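Local coordinates for protein Exo-beta-1,3-galactanase (Bifidobacterium bifidum, PDB 5FLW) that probably hydrolyses beta-1,3-linked galactan chains from one end as a family 43 exo-beta-1,3-galactanase, releasing galactose units, at residues A[33-38]-A[84-89]. Sequence-based numbering, arbitrary orientation.
Sequences YAYGEN and PKVLHC
The phenol ring of Tyr35 lies with one face against Val86, whose CG2 methyl sits 3.4 Å from the ring centroid and 5° off the ring normal. That offset is small enough to class the pair as a CH-pi contact, and the near-even spacing of the methyl from all six ring carbons agrees. CB of Val86 leans over the CE2 side of the same face, 3.6 Å from that atom, while CG1 reaches toward the phenol end and comes 4.1 Å from Tyr35 OH. CG1 is anti to the backbone N of Val86 (chi1 170°), which leaves CG2 as the methyl set over the ring centre. The hydroxyl at the end of the ring is hydrogen-bonded to the carbonyl of Pro119, so the polar tip is satisfied although the residue is buried.

Strands 31-37 and 80-88 belong to different four-stranded antiparallel sheets, successive blades of the five-bladed beta-propeller of family 43 glycoside hydrolases. Segment 84-89 lies on the first, innermost strand of its blade, facing the second strand of the preceding one. The axes of the short segments 33-37 and 84-88 come within 6.4 Å at 153°, running roughly antiparallel, with side-chain packing joining the blades.

Two residues before Val86 in the same strand, the pyrrolidine ring of Pro84 continues the contact. Its CG rests 3.5 Å from Tyr35 O. Its CD meets Glu37 CG at 3.8 Å. Glu37 thus contributes its aliphatic portion here; its carboxylate is held by the backbone N of Arg83 through OE2 and by a salt bridge to Lys39 through OE1. Within the same strand, Lys85, whose CB points away from segment 33-38, curls its NZ back to Pro84 O at 2.9 Å, from above the carbonyl plane.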
ATOM      1  N   TYR A  33       5.889   2.957  11.115  1.00 13.27           N
ATOM      2  CA  TYR A  33       4.989   1.857  11.430  1.00 12.63           C
ATOM      3  C   TYR A  33       4.576   1.177  10.134  1.00 13.22           C
ATOM      4  O   TYR A  33       4.017   1.834   9.247  1.00 15.23           O
ATOM      5  CB  TYR A  33       3.733   2.378  12.135  1.00 15.31           C
ATOM      6  CG  TYR A  33       4.006   2.892  13.523  1.00 15.63           C
ATOM      7  CD1 TYR A  33       4.715   4.072  13.718  1.00 14.68           C
ATOM      8  CD2 TYR A  33       3.576   2.176  14.648  1.00 15.17           C
ATOM      9  CE1 TYR A  33       4.987   4.552  14.999  1.00 17.19           C
ATOM     10  CE2 TYR A  33       3.840   2.640  15.943  1.00 17.23           C
ATOM     11  CZ  TYR A  33       4.556   3.830  16.108  1.00 16.55           C
ATOM     12  OH  TYR A  33       4.835   4.328  17.369  1.00 19.36           O
ATOM     13  N   ALA A  34       4.812  -0.132  10.038  1.00 12.00           N
ATOM     14  CA  ALA A  34       4.350  -0.941   8.910  1.00 10.88           C
ATOM     15  C   ALA A  34       3.164  -1.803   9.343  1.00 11.81           C
ATOM     16  O   ALA A  34       3.154  -2.351  10.454  1.00 12.73           O
ATOM     17  CB  ALA A  34       5.472  -1.853   8.391  1.00 11.36           C
ATOM     18  N   TYR A  35       2.172  -1.933   8.463  1.00 10.60           N
ATOM     19  CA  TYR A  35       1.021  -2.804   8.700  1.00 12.39           C
ATOM     20  C   TYR A  35       0.962  -3.791   7.537  1.00 10.46           C
ATOM     21  O   TYR A  35       0.789  -3.371   6.393  1.00 11.94           O
ATOM     22  CB  TYR A  35      -0.280  -1.976   8.794  1.00 11.18           C
ATOM     23  CG  TYR A  35      -0.195  -0.924   9.898  1.00 11.54           C
ATOM     24  CD1 TYR A  35      -0.568  -1.239  11.237  1.00 12.30           C
ATOM     25  CD2 TYR A  35       0.315   0.361   9.640  1.00 11.90           C
ATOM     26  CE1 TYR A  35      -0.470  -0.289  12.266  1.00 11.39           C
ATOM     27  CE2 TYR A  35       0.436   1.309  10.677  1.00 11.75           C
ATOM     28  CZ  TYR A  35       0.036   0.982  11.978  1.00 12.29           C
ATOM     29  OH  TYR A  35       0.134   1.908  12.992  1.00 14.06           O
ATOM     30  N   GLY A  36       1.111  -5.093   7.820  1.00 10.60           N
ATOM     31  CA  GLY A  36       1.222  -6.080   6.765  1.00 11.83           C
ATOM     32  C   GLY A  36       0.230  -7.222   6.895  1.00 11.71           C
ATOM     33  O   GLY A  36      -0.352  -7.467   7.963  1.00 10.25           O
ATOM     34  N   GLU A  37       0.031  -7.930   5.765  1.00  9.52           N
ATOM     35  CA  GLU A  37      -0.807  -9.131   5.763  1.00  8.06           C
ATOM     36  C   GLU A  37      -0.076 -10.282   6.449  1.00  9.73           C
ATOM     37  O   GLU A  37       1.004 -10.671   6.016  1.00 11.27           O
ATOM     38  CB  GLU A  37      -1.132  -9.524   4.323  1.00  9.49           C
ATOM     39  CG  GLU A  37      -1.829  -8.430   3.519  1.00 10.01           C
ATOM     40  CD  GLU A  37      -1.916  -8.722   2.022  1.00  8.88           C
ATOM     41  OE1 GLU A  37      -1.627  -9.857   1.583  1.00 10.88           O
ATOM     42  OE2 GLU A  37      -2.215  -7.777   1.250  1.00 12.46           O
ATOM     43  N   ASN A  38      -0.673 -10.866   7.494  1.00 10.23           N
ATOM     44  CA  ASN A  38      -0.142 -12.110   8.050  1.00 10.59           C
ATOM     45  C   ASN A  38      -0.513 -13.252   7.099  1.00 11.98           C
ATOM     46  O   ASN A  38      -1.704 -13.564   6.937  1.00 11.62           O
ATOM     47  CB  ASN A  38      -0.763 -12.364   9.417  1.00 11.61           C
ATOM     48  CG  ASN A  38      -0.182 -13.595  10.101  1.00 13.78           C
ATOM     49  OD1 ASN A  38       0.890 -14.056   9.729  1.00 14.48           O
ATOM     50  ND2 ASN A  38      -0.889 -14.125  11.114  1.00 12.36           N
ATOM     51  N   PRO A  84      -3.618  -3.805   4.127  1.00  9.72           N
ATOM     52  CA  PRO A  84      -4.032  -2.905   5.212  1.00  9.46           C
ATOM     53  C   PRO A  84      -3.284  -1.580   5.133  1.00 10.64           C
ATOM     54  O   PRO A  84      -2.098  -1.533   4.792  1.00 11.29           O
ATOM     55  CB  PRO A  84      -3.650  -3.679   6.494  1.00 10.63           C
ATOM     56  CG  PRO A  84      -2.479  -4.545   6.082  1.00  9.80           C
ATOM     57  CD  PRO A  84      -2.826  -4.955   4.635  1.00  9.53           C
ATOM     58  N   LYS A  85      -3.999  -0.506   5.470  1.00  9.93           N
ATOM     59  CA  LYS A  85      -3.446   0.839   5.482  1.00 11.95           C
ATOM     60  C   LYS A  85      -3.947   1.545   6.737  1.00 10.79           C
ATOM     61  O   LYS A  85      -5.059   1.279   7.199  1.00 11.00           O
ATOM     62  CB  LYS A  85      -3.929   1.629   4.250  1.00 11.21           C
ATOM     63  CG  LYS A  85      -3.556   0.996   2.896  1.00 12.74           C
ATOM     64  CD  LYS A  85      -2.036   1.055   2.680  1.00 11.86           C
ATOM     65  CE  LYS A  85      -1.570   0.121   1.542  1.00 10.41           C
ATOM     66  NZ  LYS A  85      -1.730  -1.315   1.916  1.00 10.39           N
ATOM     67  N   VAL A  86      -3.137   2.464   7.273  1.00 12.16           N
ATOM     68  CA  VAL A  86      -3.495   3.240   8.464  1.00 12.06           C
ATOM     69  C   VAL A  86      -3.259   4.724   8.198  1.00 12.96           C
ATOM     70  O   VAL A  86      -2.252   5.101   7.588  1.00 14.24           O
ATOM     71  CB  VAL A  86      -2.711   2.759   9.720  1.00 11.89           C
ATOM     72  CG1 VAL A  86      -2.876   3.714  10.938  1.00 11.97           C
ATOM     73  CG2 VAL A  86      -3.137   1.319  10.088  1.00 12.61           C
ATOM     74  N   LEU A  87      -4.182   5.570   8.670  1.00 12.94           N
ATOM     75  CA  LEU A  87      -3.975   7.012   8.716  1.00 12.79           C
ATOM     76  C   LEU A  87      -4.295   7.507  10.121  1.00 14.27           C
ATOM     77  O   LEU A  87      -5.132   6.923  10.832  1.00 13.38           O
ATOM     78  CB  LEU A  87      -4.881   7.784   7.731  1.00 15.46           C
ATOM     79  CG  LEU A  87      -4.595   7.637   6.227  1.00 15.59           C
ATOM     80  CD1 LEU A  87      -5.674   8.365   5.390  1.00 14.03           C
ATOM     81  CD2 LEU A  87      -3.209   8.137   5.867  1.00 14.53           C
ATOM     82  N   HIS A  88      -3.608   8.585  10.523  1.00 15.35           N
ATOM     83  CA  HIS A  88      -3.903   9.282  11.771  1.00 16.01           C
ATOM     84  C   HIS A  88      -4.848  10.444  11.448  1.00 20.18           C
ATOM     85  O   HIS A  88      -4.512  11.309  10.623  1.00 16.36           O
ATOM     86  CB  HIS A  88      -2.605   9.762  12.439  1.00 17.71           C
ATOM     87  CG  HIS A  88      -2.789  10.297  13.832  1.00 25.76           C
ATOM     88  ND1 HIS A  88      -1.924  11.210  14.398  1.00 40.07           N
ATOM     89  CD2 HIS A  88      -3.728  10.042  14.774  1.00 20.21           C
ATOM     90  CE1 HIS A  88      -2.312  11.480  15.633  1.00 43.19           C
ATOM     91  NE2 HIS A  88      -3.422  10.810  15.875  1.00 25.35           N
ATOM     92  N   CYS A  89      -6.038  10.446  12.085  1.00 14.14           N
ATOM     93  CA  CYS A  89      -7.095  11.408  11.754  1.00 13.71           C
ATOM     94  C   CYS A  89      -6.872  12.719  12.500  1.00 16.01           C
ATOM     95  O   CYS A  89      -6.952  12.737  13.736  1.00 17.15           O
ATOM     96  CB  CYS A  89      -8.460  10.856  12.135  1.00 13.27           C
ATOM     97  SG  CYS A  89      -9.783  12.024  11.811  1.00 16.40           S
TER